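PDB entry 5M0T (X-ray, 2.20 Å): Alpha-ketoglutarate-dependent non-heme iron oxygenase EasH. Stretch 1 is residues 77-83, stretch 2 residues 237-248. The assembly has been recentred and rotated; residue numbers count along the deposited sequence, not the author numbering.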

# COMPACT_ATOMS: atom_id res chain seq x y z
N LEU A 77 5.49 -20.27 7.80
CA LEU A 77 5.70 -19.23 8.80
C LEU A 77 5.97 -17.95 8.04
O LEU A 77 6.79 -17.95 7.13
CB LEU A 77 6.90 -19.56 9.68
CG LEU A 77 7.29 -18.54 10.77
CD1 LEU A 77 6.21 -18.46 11.85
CD2 LEU A 77 8.65 -18.88 11.35
N SER A 78 5.30 -16.86 8.41
CA SER A 78 5.48 -15.56 7.79
C SER A 78 5.77 -14.50 8.87
O SER A 78 6.03 -14.85 10.00
CB SER A 78 4.26 -15.23 6.95
OG SER A 78 4.11 -16.21 5.93
N SER A 79 5.76 -13.22 8.53
CA SER A 79 6.20 -12.15 9.45
C SER A 79 7.54 -12.52 10.12
O SER A 79 7.67 -12.54 11.36
CB SER A 79 5.09 -11.85 10.47
OG SER A 79 3.86 -11.54 9.81
N LEU A 80 8.52 -12.84 9.27
CA LEU A 80 9.84 -13.35 9.68
C LEU A 80 10.79 -12.29 10.27
O LEU A 80 11.79 -12.67 10.86
CB LEU A 80 10.54 -14.04 8.50
CG LEU A 80 9.85 -15.25 7.87
CD1 LEU A 80 10.60 -15.73 6.64
CD2 LEU A 80 9.72 -16.38 8.87
N PRO A 81 10.50 -10.99 10.10
CA PRO A 81 11.22 -10.04 10.96
C PRO A 81 11.02 -10.28 12.46
O PRO A 81 11.92 -9.97 13.26
CB PRO A 81 10.62 -8.70 10.55
CG PRO A 81 10.29 -8.87 9.12
CD PRO A 81 9.80 -10.29 9.01
N LEU A 82 9.88 -10.85 12.84
CA LEU A 82 9.57 -11.12 14.24
C LEU A 82 10.36 -12.30 14.81
O LEU A 82 10.57 -12.37 16.01
CB LEU A 82 8.06 -11.38 14.43
CG LEU A 82 7.40 -10.56 15.53
CD1 LEU A 82 5.90 -10.85 15.50
CD2 LEU A 82 7.98 -10.80 16.93
N PHE A 83 10.82 -13.21 13.94
CA PHE A 83 11.40 -14.49 14.35
C PHE A 83 12.89 -14.69 14.02
O PHE A 83 13.50 -15.62 14.55
CB PHE A 83 10.60 -15.64 13.74
CG PHE A 83 9.11 -15.54 14.01
CD1 PHE A 83 8.60 -15.79 15.28
CD2 PHE A 83 8.22 -15.19 12.99
CE1 PHE A 83 7.24 -15.70 15.54
CE2 PHE A 83 6.85 -15.10 13.24
CZ PHE A 83 6.36 -15.36 14.52
N VAL A 237 1.44 -7.22 2.05
CA VAL A 237 0.65 -8.34 2.55
C VAL A 237 0.82 -8.51 4.07
O VAL A 237 -0.15 -8.82 4.77
CB VAL A 237 0.99 -9.64 1.79
CG1 VAL A 237 0.36 -10.85 2.47
CG2 VAL A 237 0.52 -9.54 0.35
N GLU A 238 2.04 -8.28 4.57
CA GLU A 238 2.34 -8.39 6.00
C GLU A 238 2.36 -7.03 6.68
O GLU A 238 3.09 -6.13 6.23
CB GLU A 238 3.68 -9.06 6.20
CG GLU A 238 3.66 -10.54 5.81
CD GLU A 238 5.03 -11.17 5.87
OE1 GLU A 238 5.99 -10.53 6.37
OE2 GLU A 238 5.15 -12.33 5.39
N ALA A 239 1.58 -6.88 7.75
CA ALA A 239 1.41 -5.61 8.44
C ALA A 239 2.60 -5.26 9.31
O ALA A 239 3.06 -6.09 10.09
CB ALA A 239 0.14 -5.62 9.28
N SER A 240 3.07 -4.04 9.19
CA SER A 240 4.21 -3.55 9.98
C SER A 240 3.82 -3.20 11.42
O SER A 240 4.69 -3.17 12.29
CB SER A 240 4.84 -2.34 9.30
OG SER A 240 3.90 -1.30 9.14
N VAL A 241 2.53 -2.98 11.68
CA VAL A 241 2.03 -2.79 13.06
C VAL A 241 2.15 -4.03 13.96
O VAL A 241 1.99 -3.90 15.16
CB VAL A 241 0.56 -2.32 13.13
CG1 VAL A 241 0.39 -0.99 12.42
CG2 VAL A 241 -0.40 -3.37 12.59
N ALA A 242 2.41 -5.21 13.40
CA ALA A 242 2.69 -6.41 14.21
C ALA A 242 4.06 -6.38 14.90
O ALA A 242 4.26 -7.09 15.89
CB ALA A 242 2.58 -7.66 13.35
N LEU A 243 4.99 -5.57 14.39
CA LEU A 243 6.33 -5.48 14.96
C LEU A 243 6.32 -4.57 16.18
O LEU A 243 5.81 -3.45 16.09
CB LEU A 243 7.33 -4.97 13.91
CG LEU A 243 7.37 -5.74 12.59
CD1 LEU A 243 8.35 -5.11 11.61
CD2 LEU A 243 7.71 -7.21 12.83
N PRO A 244 6.86 -5.04 17.32
CA PRO A 244 7.04 -4.11 18.43
C PRO A 244 8.13 -3.07 18.11
O PRO A 244 9.11 -3.39 17.44
CB PRO A 244 7.44 -5.00 19.62
CG PRO A 244 7.93 -6.27 19.02
CD PRO A 244 7.25 -6.42 17.69
N ARG A 245 7.93 -1.85 18.59
CA ARG A 245 8.91 -0.78 18.40
C ARG A 245 10.32 -1.18 18.89
O ARG A 245 11.30 -0.96 18.17
CB ARG A 245 8.44 0.49 19.10
CG ARG A 245 9.38 1.66 18.93
CD ARG A 245 8.67 2.98 18.94
NE ARG A 245 9.64 4.05 18.89
CZ ARG A 245 9.36 5.34 18.77
NH1 ARG A 245 8.11 5.78 18.66
NH2 ARG A 245 10.36 6.21 18.75
N GLU A 246 10.39 -1.77 20.08
CA GLU A 246 11.67 -2.24 20.67
C GLU A 246 12.51 -3.08 19.69
O GLU A 246 13.72 -2.88 19.59
CB GLU A 246 11.39 -3.00 21.99
CG GLU A 246 12.43 -4.00 22.50
CD GLU A 246 12.05 -5.48 22.26
OE1 GLU A 246 12.26 -6.30 23.18
OE2 GLU A 246 11.54 -5.82 21.17
N LEU A 247 11.87 -3.99 18.97
CA LEU A 247 12.56 -4.84 17.98
C LEU A 247 13.00 -4.05 16.73
O LEU A 247 14.11 -4.22 16.24
CB LEU A 247 11.67 -6.02 17.59
CG LEU A 247 12.30 -7.20 16.85
CD1 LEU A 247 13.37 -7.88 17.71
CD2 LEU A 247 11.23 -8.22 16.41
N VAL A 248 12.12 -3.18 16.24
CA VAL A 248 12.42 -2.35 15.07
C VAL A 248 13.66 -1.48 15.31
O VAL A 248 14.49 -1.33 14.42
CB VAL A 248 11.19 -1.51 14.65
CG1 VAL A 248 11.55 -0.47 13.59
CG2 VAL A 248 10.08 -2.41 14.13
O HOH W 1 8.05 -12.07 6.66

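What anchors the polar end of the contact? Glu-238 points its CA-to-CB bond toward the first stretch and carries its carboxylate there on an extended chain, with chi1 at -68° (m) and chi2 at 174° (t). This reach brings OE2 of Glu-238 to 3.3 Å from the backbone N of Ser-79, a weak hydrogen bond despite its nearly straight angle of 168°. OE2 of Glu-238 also lies 3.4 Å from CB of Ser-78, whose CA-to-CB bond points toward the second stretch, so the carboxylate is packed against the chain as well as bonded to it. The OG of Ser-79, its chi1 at -55° (m), is bonded elsewhere in the structure, as is OE2 of Glu-238, so these buried polar atoms are not left unpaired.

How does the carboxylate reach beyond Ser-79? OE1 of Glu-238 is 4.5 Å from N of Leu-80, too far for a direct hydrogen bond, and a water fills the gap. Water 1 donates to OE1 of Glu-238 at 2.6 Å and accepts from N of Leu-80 at 2.8 Å. Leu-80 itself directs its CA-to-CB bond away from the second stretch, so its part in this contact is played by the backbone amide.

What brings Pro-81 and Leu-82 to the apolar end? A type I turn runs from Ser-79 to Leu-82, closed by the bond from N of Leu-82 to O of Ser-79 at 3.2 Å. Pro-81 takes the third position of the turn, with phi/psi of -58/-28°, and its CA-to-CB bond points toward the second stretch. CB of Pro-81 meets CD2 of Leu-243 at 4.0 Å. Leu-243 leaves its backbone sideways, but its m,t conformation (chi1 -54°, chi2 178°) brings the end of the side chain nearer, and CD2 of Leu-243 also lies 4.3 Å from CG of Leu-82.

What does the side chain of Leu-82 do? Its chi1 of -129° falls between wells, while chi2 is a regular t at 175°. From a sideways start, the branched end comes nearer the second stretch, with CD1 of Leu-82 4.1 Å from O of Ala-242 and CD2 of Leu-82 4.2 Å from CD2 of Leu-247. Leu-247 lies in the helix that follows the N-cap Pro-244, its CA-to-CB bond directed toward the first stretch. In its t,p conformation (chi1 -165°, chi2 62°), CD2 of Leu-247 also lies 3.7 Å from O of Pro-81, so one methyl packs against both backbone and side chain. Together the two stretches bury 360 Å², with Leu-82 and Glu-238 covered most.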